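Local coordinates for acyl-CoA synthetase (AMP-forming)/AMP-acid ligase II-like protein (Dyadobacter fermentans, PDB 4GS5) that probably joins a carboxylic acid, perhaps a medium-chain fatty acid, to coenzyme A through an ATP-derived acyl-adenylate, at residues Ala66-Lys71 against Val203-Ile208; Tyr179-Thr184 against Gln228-Asn233. One frame throughout, in Å; residues are numbered along the deposited sequence.

Interaction 1. Residues Ala66-Lys71 against Val203-Ile208. With EDO (1,2-ethanediol), chain X.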
ATOM      1  N   ALA A  66      -5.221 -16.394  -6.979  1.00 27.62           N
ATOM      2  CA  ALA A  66      -6.293 -17.062  -6.246  1.00 28.18           C
ATOM      3  C   ALA A  66      -5.779 -18.175  -5.343  1.00 27.91           C
ATOM      4  O   ALA A  66      -6.168 -18.249  -4.183  1.00 29.45           O
ATOM      5  CB  ALA A  66      -7.328 -17.642  -7.227  1.00 27.41           C
ATOM      6  N   ALA A  67      -4.952 -19.071  -5.880  1.00 27.15           N
ATOM      7  CA  ALA A  67      -4.389 -20.145  -5.053  1.00 31.14           C
ATOM      8  C   ALA A  67      -3.635 -19.652  -3.801  1.00 32.24           C
ATOM      9  O   ALA A  67      -3.728 -20.276  -2.741  1.00 30.30           O
ATOM     10  CB  ALA A  67      -3.507 -21.096  -5.883  1.00 32.89           C
HETATM   11  N   MSE A  68      -2.914 -18.538  -3.914  1.00 34.16           N
HETATM   12  CA  MSE A  68      -2.148 -17.999  -2.786  1.00 32.11           C
HETATM   13  C   MSE A  68      -3.074 -17.558  -1.678  1.00 30.83           C
HETATM   14  O   MSE A  68      -2.830 -17.811  -0.497  1.00 26.75           O
HETATM   15  CB  MSE A  68      -1.330 -16.784  -3.211  1.00 32.01           C
HETATM   16  CG  MSE A  68      -0.177 -17.090  -4.139  1.00 38.07           C
HETATM   17 SE   MSE A  68       0.889 -15.484  -4.352  0.45 40.13          SE
HETATM   18  CE  MSE A  68      -0.530 -14.222  -4.759  1.00 50.61           C
ATOM     19  N   THR A  69      -4.137 -16.878  -2.080  1.00 29.93           N
ATOM     20  CA  THR A  69      -5.098 -16.316  -1.151  1.00 33.15           C
ATOM     21  C   THR A  69      -5.758 -17.439  -0.378  1.00 33.15           C
ATOM     22  O   THR A  69      -5.873 -17.370   0.849  1.00 32.35           O
ATOM     23  CB  THR A  69      -6.171 -15.483  -1.903  1.00 35.59           C
ATOM     24  OG1 THR A  69      -5.518 -14.459  -2.660  1.00 36.36           O
ATOM     25  CG2 THR A  69      -7.150 -14.832  -0.923  1.00 34.43           C
ATOM     26  N   GLY A  70      -6.173 -18.474  -1.106  1.00 30.24           N
ATOM     27  CA  GLY A  70      -6.844 -19.623  -0.524  1.00 33.80           C
ATOM     28  C   GLY A  70      -5.993 -20.329   0.519  1.00 33.45           C
ATOM     29  O   GLY A  70      -6.490 -20.725   1.573  1.00 31.73           O
ATOM     30  N   LYS A  71      -4.714 -20.500   0.213  1.00 31.08           N
ATOM     31  CA  LYS A  71      -3.782 -21.142   1.136  1.00 34.52           C
ATOM     32  C   LYS A  71      -3.495 -20.254   2.349  1.00 32.45           C
ATOM     33  O   LYS A  71      -3.635 -20.690   3.488  1.00 30.62           O
ATOM     34  CB  LYS A  71      -2.470 -21.469   0.422  1.00 41.27           C
ATOM     35  CG  LYS A  71      -1.512 -22.343   1.241  1.00 49.42           C
ATOM     36  CD  LYS A  71      -1.926 -23.814   1.196  1.00 57.08           C
ATOM     37  CE  LYS A  71      -0.831 -24.749   1.723  1.00 59.81           C
ATOM     38  NZ  LYS A  71      -0.689 -24.751   3.217  1.00 58.63           N
ATOM     39  N   VAL A 203       3.800 -10.185   5.634  1.00 26.20           N
ATOM     40  CA  VAL A 203       4.338 -11.526   5.447  1.00 23.49           C
ATOM     41  C   VAL A 203       4.086 -12.006   4.017  1.00 23.53           C
ATOM     42  O   VAL A 203       2.945 -12.049   3.558  1.00 25.00           O
ATOM     43  CB  VAL A 203       3.730 -12.509   6.455  1.00 24.38           C
ATOM     44  CG1 VAL A 203       4.297 -13.921   6.270  1.00 29.79           C
ATOM     45  CG2 VAL A 203       3.973 -12.015   7.899  1.00 27.91           C
ATOM     46  N   PHE A 204       5.159 -12.347   3.312  1.00 27.38           N
ATOM     47  CA  PHE A 204       5.072 -12.788   1.916  1.00 27.52           C
ATOM     48  C   PHE A 204       4.177 -14.012   1.725  1.00 30.36           C
ATOM     49  O   PHE A 204       4.302 -15.005   2.438  1.00 29.80           O
ATOM     50  CB  PHE A 204       6.474 -13.090   1.365  1.00 29.51           C
ATOM     51  CG  PHE A 204       7.313 -11.856   1.130  1.00 30.89           C
ATOM     52  CD1 PHE A 204       6.976 -10.948   0.118  1.00 25.40           C
ATOM     53  CD2 PHE A 204       8.417 -11.587   1.938  1.00 28.80           C
ATOM     54  CE1 PHE A 204       7.737  -9.802  -0.095  1.00 25.12           C
ATOM     55  CE2 PHE A 204       9.190 -10.439   1.741  1.00 26.88           C
ATOM     56  CZ  PHE A 204       8.864  -9.549   0.722  1.00 28.88           C
ATOM     57  N   LEU A 205       3.274 -13.931   0.753  1.00 30.79           N
ATOM     58  CA  LEU A 205       2.449 -15.069   0.367  1.00 30.32           C
ATOM     59  C   LEU A 205       3.320 -16.183  -0.218  1.00 35.46           C
ATOM     60  O   LEU A 205       4.386 -15.922  -0.769  1.00 32.70           O
ATOM     61  CB  LEU A 205       1.407 -14.627  -0.665  1.00 30.57           C
ATOM     62  CG  LEU A 205       0.313 -13.704  -0.138  1.00 35.96           C
ATOM     63  CD1 LEU A 205      -0.464 -13.073  -1.290  1.00 39.22           C
ATOM     64  CD2 LEU A 205      -0.610 -14.464   0.784  1.00 35.81           C
ATOM     65  N   PRO A 206       2.860 -17.437  -0.113  1.00 44.71           N
ATOM     66  CA  PRO A 206       3.679 -18.546  -0.617  1.00 46.51           C
ATOM     67  C   PRO A 206       3.818 -18.459  -2.140  1.00 38.58           C
ATOM     68  O   PRO A 206       2.871 -18.064  -2.821  1.00 40.50           O
ATOM     69  CB  PRO A 206       2.864 -19.783  -0.228  1.00 49.75           C
ATOM     70  CG  PRO A 206       1.424 -19.293  -0.224  1.00 46.32           C
ATOM     71  CD  PRO A 206       1.487 -17.856   0.238  1.00 44.76           C
ATOM     72  N   GLY A 207       4.985 -18.807  -2.660  1.00 33.00           N
ATOM     73  CA  GLY A 207       5.207 -18.794  -4.094  1.00 39.33           C
ATOM     74  C   GLY A 207       5.802 -17.495  -4.590  1.00 40.05           C
ATOM     75  O   GLY A 207       6.184 -17.385  -5.753  1.00 42.70           O
ATOM     76  N   ILE A 208       5.883 -16.507  -3.708  1.00 36.56           N
ATOM     77  CA  ILE A 208       6.532 -15.250  -4.030  1.00 35.62           C
ATOM     78  C   ILE A 208       8.028 -15.335  -3.726  1.00 35.48           C
ATOM     79  O   ILE A 208       8.420 -15.702  -2.622  1.00 34.14           O
ATOM     80  CB  ILE A 208       5.930 -14.088  -3.210  1.00 32.94           C
ATOM     81  CG1 ILE A 208       4.437 -13.934  -3.500  1.00 36.56           C
ATOM     82  CG2 ILE A 208       6.654 -12.789  -3.501  1.00 33.07           C
ATOM     83  CD1 ILE A 208       4.110 -13.636  -4.982  1.00 38.54           C
TER
HETATM   84  C1  EDO X 423       0.292 -21.771  -2.996  1.00 54.42           C
HETATM   85  O1  EDO X 423      -1.053 -22.163  -2.715  1.00 57.32           O
HETATM   86  C2  EDO X 423       0.252 -20.531  -3.876  1.00 53.13           C
HETATM   87  O2  EDO X 423       1.583 -20.101  -4.199  1.00 53.82           O
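Helix 59-72 of the AMP-binding (ANL superfamily) fold meets a type II beta turn, Leu205 to Ile208, that follows strand 202-204; positive phi at Gly207 (93°) and a weak Ile208 N to Leu205 O hydrogen bond define the turn. Met68, a selenomethionine, spans the gap. Its CB, which points at the turn, is 4.1 Å from C2 of a 1,2-ethanediol, probably from the crystallisation liquor. CG lies beside the backbone N and anti to the carbonyl carbon (chi1 -69°), 3.5 Å from Pro206 O and 3.5 Å from ethanediol C2. The chain continues extended through chi2, bringing SE to 3.6 Å from Pro206 O and 3.8 Å from Ile208 CD1. A bend at chi3 (-49°) then turns CE toward Leu205, 3.7 Å from its CD1. Met68 crosses both Leu205 and Ile208 at about a right angle, so it runs across both rather than alongside either. Val224 touches Met68 and Ile208 from a neighbouring loop, while Thr69, pointing away from the turn, hydrogen-bonds His187. Beside Lys71 and the Pro206 ring the ethanediol bridges the backbones: its O1 donates weakly to Ala67 O at 3.3 Å, and its O2 donates to Pro206 O at 2.8 Å.

Interaction 2. Residues Tyr179-Thr184 against Gln228-Asn233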
ATOM      1  N   TYR A 179      -0.539  -6.096   0.717  1.00 22.10           N
ATOM      2  CA  TYR A 179       0.440  -5.300  -0.016  1.00 22.74           C
ATOM      3  C   TYR A 179       0.510  -5.895  -1.416  1.00 24.18           C
ATOM      4  O   TYR A 179       0.692  -7.099  -1.563  1.00 22.39           O
ATOM      5  CB  TYR A 179       1.819  -5.376   0.645  1.00 21.44           C
ATOM      6  CG  TYR A 179       2.931  -4.726  -0.171  1.00 21.31           C
ATOM      7  CD1 TYR A 179       3.233  -3.381  -0.022  1.00 24.56           C
ATOM      8  CD2 TYR A 179       3.698  -5.478  -1.067  1.00 20.16           C
ATOM      9  CE1 TYR A 179       4.269  -2.786  -0.758  1.00 25.40           C
ATOM     10  CE2 TYR A 179       4.725  -4.899  -1.800  1.00 24.90           C
ATOM     11  CZ  TYR A 179       5.010  -3.557  -1.639  1.00 28.10           C
ATOM     12  OH  TYR A 179       6.034  -2.987  -2.365  1.00 26.45           O
ATOM     13  N   GLY A 180       0.333  -5.066  -2.437  1.00 25.92           N
ATOM     14  CA  GLY A 180       0.368  -5.551  -3.804  1.00 28.51           C
ATOM     15  C   GLY A 180       0.330  -4.402  -4.786  1.00 30.19           C
ATOM     16  O   GLY A 180       0.414  -3.232  -4.399  1.00 28.34           O
HETATM   17  N   MSE A 181       0.237  -4.739  -6.069  1.00 30.69           N
HETATM   18  CA  MSE A 181       0.152  -3.744  -7.121  1.00 33.07           C
HETATM   19  C   MSE A 181      -0.455  -4.433  -8.353  1.00 34.70           C
HETATM   20  O   MSE A 181      -0.527  -5.662  -8.404  1.00 33.40           O
HETATM   21  CB  MSE A 181       1.550  -3.235  -7.433  1.00 35.63           C
HETATM   22  CG  MSE A 181       2.472  -4.330  -7.963  1.00 37.72           C
HETATM   23 SE   MSE A 181       4.288  -4.286  -7.214  0.56 38.76          SE
HETATM   24  CE  MSE A 181       3.869  -4.476  -5.321  1.00 46.44           C
ATOM     25  N   THR A 182      -0.878  -3.659  -9.347  1.00 36.75           N
ATOM     26  CA  THR A 182      -1.471  -4.260 -10.537  1.00 39.93           C
ATOM     27  C   THR A 182      -0.482  -5.212 -11.218  1.00 36.97           C
ATOM     28  O   THR A 182      -0.887  -6.267 -11.720  1.00 35.78           O
ATOM     29  CB  THR A 182      -1.998  -3.204 -11.549  1.00 50.11           C
ATOM     30  OG1 THR A 182      -0.921  -2.740 -12.368  1.00 58.25           O
ATOM     31  CG2 THR A 182      -2.616  -2.028 -10.833  1.00 46.65           C
ATOM     32  N   GLU A 183       0.806  -4.847 -11.239  1.00 33.73           N
ATOM     33  CA  GLU A 183       1.839  -5.706 -11.843  1.00 37.92           C
ATOM     34  C   GLU A 183       1.976  -7.081 -11.173  1.00 34.22           C
ATOM     35  O   GLU A 183       2.594  -7.991 -11.718  1.00 35.96           O
ATOM     36  CB  GLU A 183       3.201  -5.003 -11.879  1.00 47.07           C
ATOM     37  CG  GLU A 183       3.448  -4.163 -13.125  1.00 59.89           C
ATOM     38  CD  GLU A 183       4.934  -3.953 -13.404  1.00 72.68           C
ATOM     39  OE1 GLU A 183       5.464  -4.578 -14.353  1.00 78.66           O
ATOM     40  OE2 GLU A 183       5.573  -3.164 -12.676  1.00 76.26           O
ATOM     41  N   THR A 184       1.411  -7.231  -9.984  1.00 33.46           N
ATOM     42  CA  THR A 184       1.428  -8.530  -9.317  1.00 38.25           C
ATOM     43  C   THR A 184       0.022  -9.121  -9.289  1.00 38.68           C
ATOM     44  O   THR A 184      -0.254 -10.064  -8.542  1.00 37.88           O
ATOM     45  CB  THR A 184       2.064  -8.467  -7.883  1.00 31.60           C
ATOM     46  OG1 THR A 184       1.329  -7.569  -7.042  1.00 32.42           O
ATOM     47  CG2 THR A 184       3.536  -8.013  -7.959  1.00 31.95           C
ATOM     48  N   GLN A 228       8.598 -12.870 -14.150  1.00 48.85           N
ATOM     49  CA  GLN A 228       9.430 -11.691 -14.333  1.00 52.82           C
ATOM     50  C   GLN A 228       9.513 -10.924 -13.021  1.00 50.57           C
ATOM     51  O   GLN A 228       8.514 -10.774 -12.314  1.00 49.59           O
ATOM     52  CB  GLN A 228       8.871 -10.794 -15.433  1.00 59.73           C
ATOM     53  CG  GLN A 228       9.218 -11.238 -16.842  1.00 69.42           C
ATOM     54  CD  GLN A 228       9.184 -10.077 -17.811  1.00 80.53           C
ATOM     55  OE1 GLN A 228       8.633  -9.018 -17.503  1.00 82.22           O
ATOM     56  NE2 GLN A 228       9.780 -10.263 -18.984  1.00 88.83           N
ATOM     57  N   THR A 229      10.699 -10.444 -12.676  1.00 49.28           N
ATOM     58  CA  THR A 229      10.830  -9.757 -11.400  1.00 51.32           C
ATOM     59  C   THR A 229      10.363  -8.311 -11.539  1.00 46.34           C
ATOM     60  O   THR A 229      10.648  -7.642 -12.534  1.00 45.88           O
ATOM     61  CB  THR A 229      12.256  -9.836 -10.816  1.00 56.23           C
ATOM     62  OG1 THR A 229      13.055  -8.785 -11.361  1.00 67.02           O
ATOM     63  CG2 THR A 229      12.893 -11.181 -11.137  1.00 51.54           C
ATOM     64  N   VAL A 230       9.612  -7.858 -10.544  1.00 38.30           N
ATOM     65  CA  VAL A 230       9.084  -6.511 -10.512  1.00 36.39           C
ATOM     66  C   VAL A 230       9.861  -5.739  -9.457  1.00 34.32           C
ATOM     67  O   VAL A 230       9.930  -6.159  -8.301  1.00 32.02           O
ATOM     68  CB  VAL A 230       7.585  -6.525 -10.152  1.00 39.12           C
ATOM     69  CG1 VAL A 230       7.074  -5.111  -9.900  1.00 42.86           C
ATOM     70  CG2 VAL A 230       6.787  -7.202 -11.253  1.00 38.49           C
ATOM     71  N   GLN A 231      10.457  -4.623  -9.859  1.00 35.94           N
ATOM     72  CA  GLN A 231      11.261  -3.807  -8.955  1.00 37.90           C
ATOM     73  C   GLN A 231      10.421  -2.646  -8.445  1.00 39.06           C
ATOM     74  O   GLN A 231       9.968  -1.825  -9.242  1.00 41.41           O
ATOM     75  CB  GLN A 231      12.492  -3.267  -9.694  1.00 43.75           C
ATOM     76  CG  GLN A 231      13.409  -2.425  -8.804  1.00 43.07           C
ATOM     77  CD  GLN A 231      13.962  -3.219  -7.634  1.00 39.06           C
ATOM     78  OE1 GLN A 231      14.777  -4.119  -7.820  1.00 40.14           O
ATOM     79  NE2 GLN A 231      13.508  -2.902  -6.426  1.00 30.64           N
ATOM     80  N   THR A 232      10.187  -2.581  -7.132  1.00 35.64           N
ATOM     81  CA  THR A 232       9.438  -1.458  -6.566  1.00 35.61           C
ATOM     82  C   THR A 232      10.400  -0.327  -6.259  1.00 36.74           C
ATOM     83  O   THR A 232      11.614  -0.480  -6.413  1.00 36.84           O
ATOM     84  CB  THR A 232       8.714  -1.822  -5.262  1.00 33.40           C
ATOM     85  OG1 THR A 232       9.676  -2.033  -4.211  1.00 29.95           O
ATOM     86  CG2 THR A 232       7.868  -3.074  -5.448  1.00 33.67           C
ATOM     87  N   ASN A 233       9.861   0.811  -5.832  1.00 30.21           N
ATOM     88  CA  ASN A 233      10.700   1.870  -5.282  1.00 32.22           C
ATOM     89  C   ASN A 233      10.419   1.987  -3.781  1.00 33.22           C
ATOM     90  O   ASN A 233      10.635   3.042  -3.179  1.00 39.08           O
ATOM     91  CB  ASN A 233      10.465   3.206  -6.002  1.00 32.88           C
ATOM     92  CG  ASN A 233      10.858   3.163  -7.480  1.00 38.30           C
ATOM     93  OD1 ASN A 233      11.948   2.715  -7.830  1.00 39.85           O
ATOM     94  ND2 ASN A 233       9.964   3.644  -8.353  1.00 36.39           N
TER
HETATM   95  O   HOH W   1       8.584  -5.830 -14.622  1.00 52.15           O
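Residues 179-184 leave strand 175-180 through an extended Gly180 and Met181 and tighten into a short 3-10 turn, closed by Thr184 N donating to Met181 O at 3.0 Å. Opposite them, 230-233 lies on strand 230-238. The nearest CA atoms are 9.6 Å apart for Met181 and Thr232 and 7.4 Å apart for Glu183 and Val230. The order of these pairs shows that the backbones run in opposite senses, and the distances that they converge toward Glu183. No hydrogen bond links the two segments; side chains make the contact. Val230 directs CG1 anti to its backbone N (chi1 171°), where it serves two partners: tip to tip it meets Met181 SE at 4.0 Å, and it stands over the face of the Glu183 carboxylate, 3.7 Å from OE2, while the two side chains cross obliquely. Met181, a selenomethionine, has CG in the crowded position between backbone N and carbonyl carbon (chi1 63°). With chi2 at an off-rotamer -138°, SE also lies 4.2 Å from Thr232 CG2; chi3 then turns CE. The Met181 and Thr232 side chains cross at about a right angle. That same threonine methyl receives the tip of Tyr179, with OH 3.6 Å from CG2. The polar ends are engaged elsewhere: Tyr179 OH hydrogen-bonds Asp234 OD2, and Thr232 OG1 hydrogen-bonds Leu218 O and the backbone N of Asp234. A water bridges Glu183 OE1 and Thr229 O by two weak bonds. The sequence Tyr-Gly-Met-Thr-Glu is the A5 motif of acyl-adenylate-forming enzymes, and 232-234 corresponds to the Thr-Gly-Asp of their A7 motif, with Asn233 in the middle place. In relatives these motifs border the nucleotide site, so this contact is consistent with one wall of an adenylation site.

Overall arrangement
The centres of interactions 1 and 2 lie 15 Å apart, and their nearest atoms are about 6 Å apart without touching. Strand 187-192 ties them together: Val188 makes backbone hydrogen bonds with Tyr179 of interaction 2 and with Leu205 of interaction 1. Phe243 meets the rings of both Tyr179 and Phe204. One loop also serves the two, since Thr225, next in sequence to the valine that borders interaction 1, touches Thr184 and Val230. Interaction 2 holds the A5 motif and the first two residues of the probable A7 motif, expected near an adenylation site, whereas interaction 1 joins a helix to a turn with an ethanediol at its margin.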